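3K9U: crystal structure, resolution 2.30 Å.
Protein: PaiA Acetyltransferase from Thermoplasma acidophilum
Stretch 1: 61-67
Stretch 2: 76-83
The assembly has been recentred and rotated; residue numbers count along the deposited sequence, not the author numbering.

Stretch 1 61-67: LDILFLG
Stretch 2 (76-83) GFIELKII

Strands 63-67 and 76-83 run antiparallel, at 174° between their N-to-C directions, with axes approaching to 4.7 Å. Phi/psi values are extended throughout both strands, for example -103/121 at Leu-64 and -134/144 at Leu-80. Asp-62, just before the first strand, turns to -88/4.

Register pairs Ile-63 with Lys-81, Leu-64 with Leu-80, Phe-65 with Glu-79, Leu-66 with Ile-78 and Gly-67 with Phe-77. Leu-64 and Leu-80 exchange two hydrogen bonds: Leu-64 N to Leu-80 O, 3.0 Å, and Leu-80 N to Leu-64 O, 2.9 Å. Leu-66 N to Ile-78 O (3.0 Å) and Ile-78 N to Leu-66 O (2.9 Å) repeat the pattern. Ile-82 N to Asp-62 O, 3.0 Å, extends the ladder. Between these pairs the chains draw closer, with CA to CA 4.5 Å for Phe-65 and Glu-79.

Side chains alternate between faces. Leu-64 (m, p) packs CB on Leu-80 CD1 and CD1 on Ile-82 CD1, both 3.9 Å. On that face Leu-66 CB meets Ile-78 CG2 at 3.8 Å; Ile-78 is t, t.

Phe-65 (chi1 t, chi2 19°) lies on the other face. Its CE1 is 4.0 Å from Phe-77 CD2 (Phe-77 chi1 p, chi2 -87°). Glu-79 (t, t, 58°) places OE2 over one face of the Phe-65 ring. Ile-63 CG1 reaches Lys-81 CE at 3.9 Å.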

# COMPACT_ATOMS: atom_id res chain seq x y z
N LEU A 61 10.44 5.32 -31.39
CA LEU A 61 10.80 6.39 -30.48
C LEU A 61 9.59 7.12 -29.95
O LEU A 61 9.67 7.77 -28.92
CB LEU A 61 11.72 7.39 -31.20
CG LEU A 61 13.13 6.90 -31.51
CD1 LEU A 61 13.92 8.03 -32.15
CD2 LEU A 61 13.82 6.36 -30.23
N ASP A 62 8.47 7.02 -30.65
CA ASP A 62 7.22 7.60 -30.20
C ASP A 62 6.40 6.67 -29.30
O ASP A 62 5.28 7.02 -28.92
CB ASP A 62 6.40 8.02 -31.41
CG ASP A 62 7.04 9.18 -32.18
OD1 ASP A 62 7.72 10.03 -31.54
OD2 ASP A 62 6.86 9.22 -33.40
N ILE A 63 6.94 5.50 -28.97
CA ILE A 63 6.34 4.66 -27.92
C ILE A 63 7.30 4.50 -26.74
O ILE A 63 8.39 3.94 -26.89
CB ILE A 63 5.92 3.29 -28.45
CG1 ILE A 63 4.79 3.43 -29.48
CG2 ILE A 63 5.45 2.37 -27.29
CD1 ILE A 63 4.64 2.17 -30.34
N LEU A 64 6.90 5.01 -25.58
CA LEU A 64 7.69 4.88 -24.37
C LEU A 64 7.08 3.80 -23.52
O LEU A 64 5.92 3.93 -23.10
CB LEU A 64 7.68 6.18 -23.57
CG LEU A 64 8.34 7.44 -24.12
CD1 LEU A 64 7.88 7.74 -25.53
CD2 LEU A 64 8.01 8.63 -23.19
N PHE A 65 7.87 2.78 -23.21
CA PHE A 65 7.38 1.64 -22.44
C PHE A 65 8.51 1.30 -21.47
O PHE A 65 9.49 0.63 -21.82
CB PHE A 65 7.01 0.50 -23.40
CG PHE A 65 6.06 -0.55 -22.85
CD1 PHE A 65 5.25 -0.33 -21.75
CD2 PHE A 65 5.93 -1.75 -23.52
CE1 PHE A 65 4.38 -1.32 -21.30
CE2 PHE A 65 5.05 -2.74 -23.09
CZ PHE A 65 4.28 -2.54 -21.98
N LEU A 66 8.36 1.80 -20.24
CA LEU A 66 9.43 1.75 -19.23
C LEU A 66 9.01 0.94 -18.02
O LEU A 66 7.84 0.91 -17.67
CB LEU A 66 9.77 3.17 -18.76
CG LEU A 66 9.93 4.28 -19.78
CD1 LEU A 66 10.09 5.63 -19.12
CD2 LEU A 66 11.14 4.02 -20.68
N GLY A 67 9.99 0.29 -17.39
CA GLY A 67 9.82 -0.44 -16.15
C GLY A 67 10.54 0.22 -14.99
O GLY A 67 11.58 0.88 -15.19
N GLY A 76 6.87 -2.28 -11.55
CA GLY A 76 5.92 -1.32 -12.11
C GLY A 76 6.31 -0.96 -13.53
O GLY A 76 7.43 -1.28 -13.97
N PHE A 77 5.41 -0.31 -14.25
CA PHE A 77 5.73 0.13 -15.60
C PHE A 77 4.84 1.26 -16.06
O PHE A 77 3.84 1.51 -15.46
CB PHE A 77 5.56 -1.04 -16.58
CG PHE A 77 4.16 -1.62 -16.61
CD1 PHE A 77 3.77 -2.61 -15.71
CD2 PHE A 77 3.23 -1.14 -17.50
CE1 PHE A 77 2.47 -3.14 -15.72
CE2 PHE A 77 1.93 -1.66 -17.51
CZ PHE A 77 1.56 -2.67 -16.62
N ILE A 78 5.21 1.90 -17.16
CA ILE A 78 4.44 2.98 -17.71
C ILE A 78 4.47 2.87 -19.23
O ILE A 78 5.48 2.44 -19.79
CB ILE A 78 4.99 4.36 -17.25
CG1 ILE A 78 3.96 5.46 -17.53
CG2 ILE A 78 6.35 4.65 -17.89
CD1 ILE A 78 4.38 6.91 -17.09
N GLU A 79 3.36 3.19 -19.88
CA GLU A 79 3.26 3.18 -21.33
C GLU A 79 2.67 4.51 -21.80
O GLU A 79 1.62 4.91 -21.33
CB GLU A 79 2.38 2.02 -21.82
CG GLU A 79 2.33 1.89 -23.40
CD GLU A 79 1.50 0.72 -23.94
OE1 GLU A 79 0.28 0.62 -23.63
OE2 GLU A 79 2.07 -0.12 -24.68
N LEU A 80 3.35 5.17 -22.72
CA LEU A 80 2.79 6.36 -23.39
C LEU A 80 2.99 6.33 -24.89
O LEU A 80 4.02 5.87 -25.35
CB LEU A 80 3.44 7.64 -22.86
CG LEU A 80 3.59 7.80 -21.37
CD1 LEU A 80 4.96 7.33 -20.97
CD2 LEU A 80 3.38 9.28 -21.03
N LYS A 81 2.01 6.83 -25.64
CA LYS A 81 2.10 7.00 -27.09
C LYS A 81 2.12 8.47 -27.47
O LYS A 81 1.34 9.29 -26.94
CB LYS A 81 0.91 6.34 -27.81
CG LYS A 81 1.22 5.03 -28.58
CD LYS A 81 0.67 3.75 -27.88
CE LYS A 81 1.20 2.44 -28.48
NZ LYS A 81 0.19 1.31 -28.52
N ILE A 82 2.99 8.81 -28.41
CA ILE A 82 3.00 10.15 -28.97
C ILE A 82 2.48 10.08 -30.37
O ILE A 82 3.01 9.32 -31.17
CB ILE A 82 4.41 10.74 -28.98
CG1 ILE A 82 4.87 10.94 -27.52
CG2 ILE A 82 4.49 12.03 -29.91
CD1 ILE A 82 6.36 10.89 -27.31
N ILE A 83 1.45 10.89 -30.66
CA ILE A 83 0.85 11.02 -31.99
C ILE A 83 0.58 12.49 -32.26
O ILE A 83 0.10 13.20 -31.39
CB ILE A 83 -0.52 10.33 -32.09
CG1 ILE A 83 -0.42 8.85 -31.77
CG2 ILE A 83 -1.12 10.52 -33.50
CD1 ILE A 83 -1.76 8.25 -31.42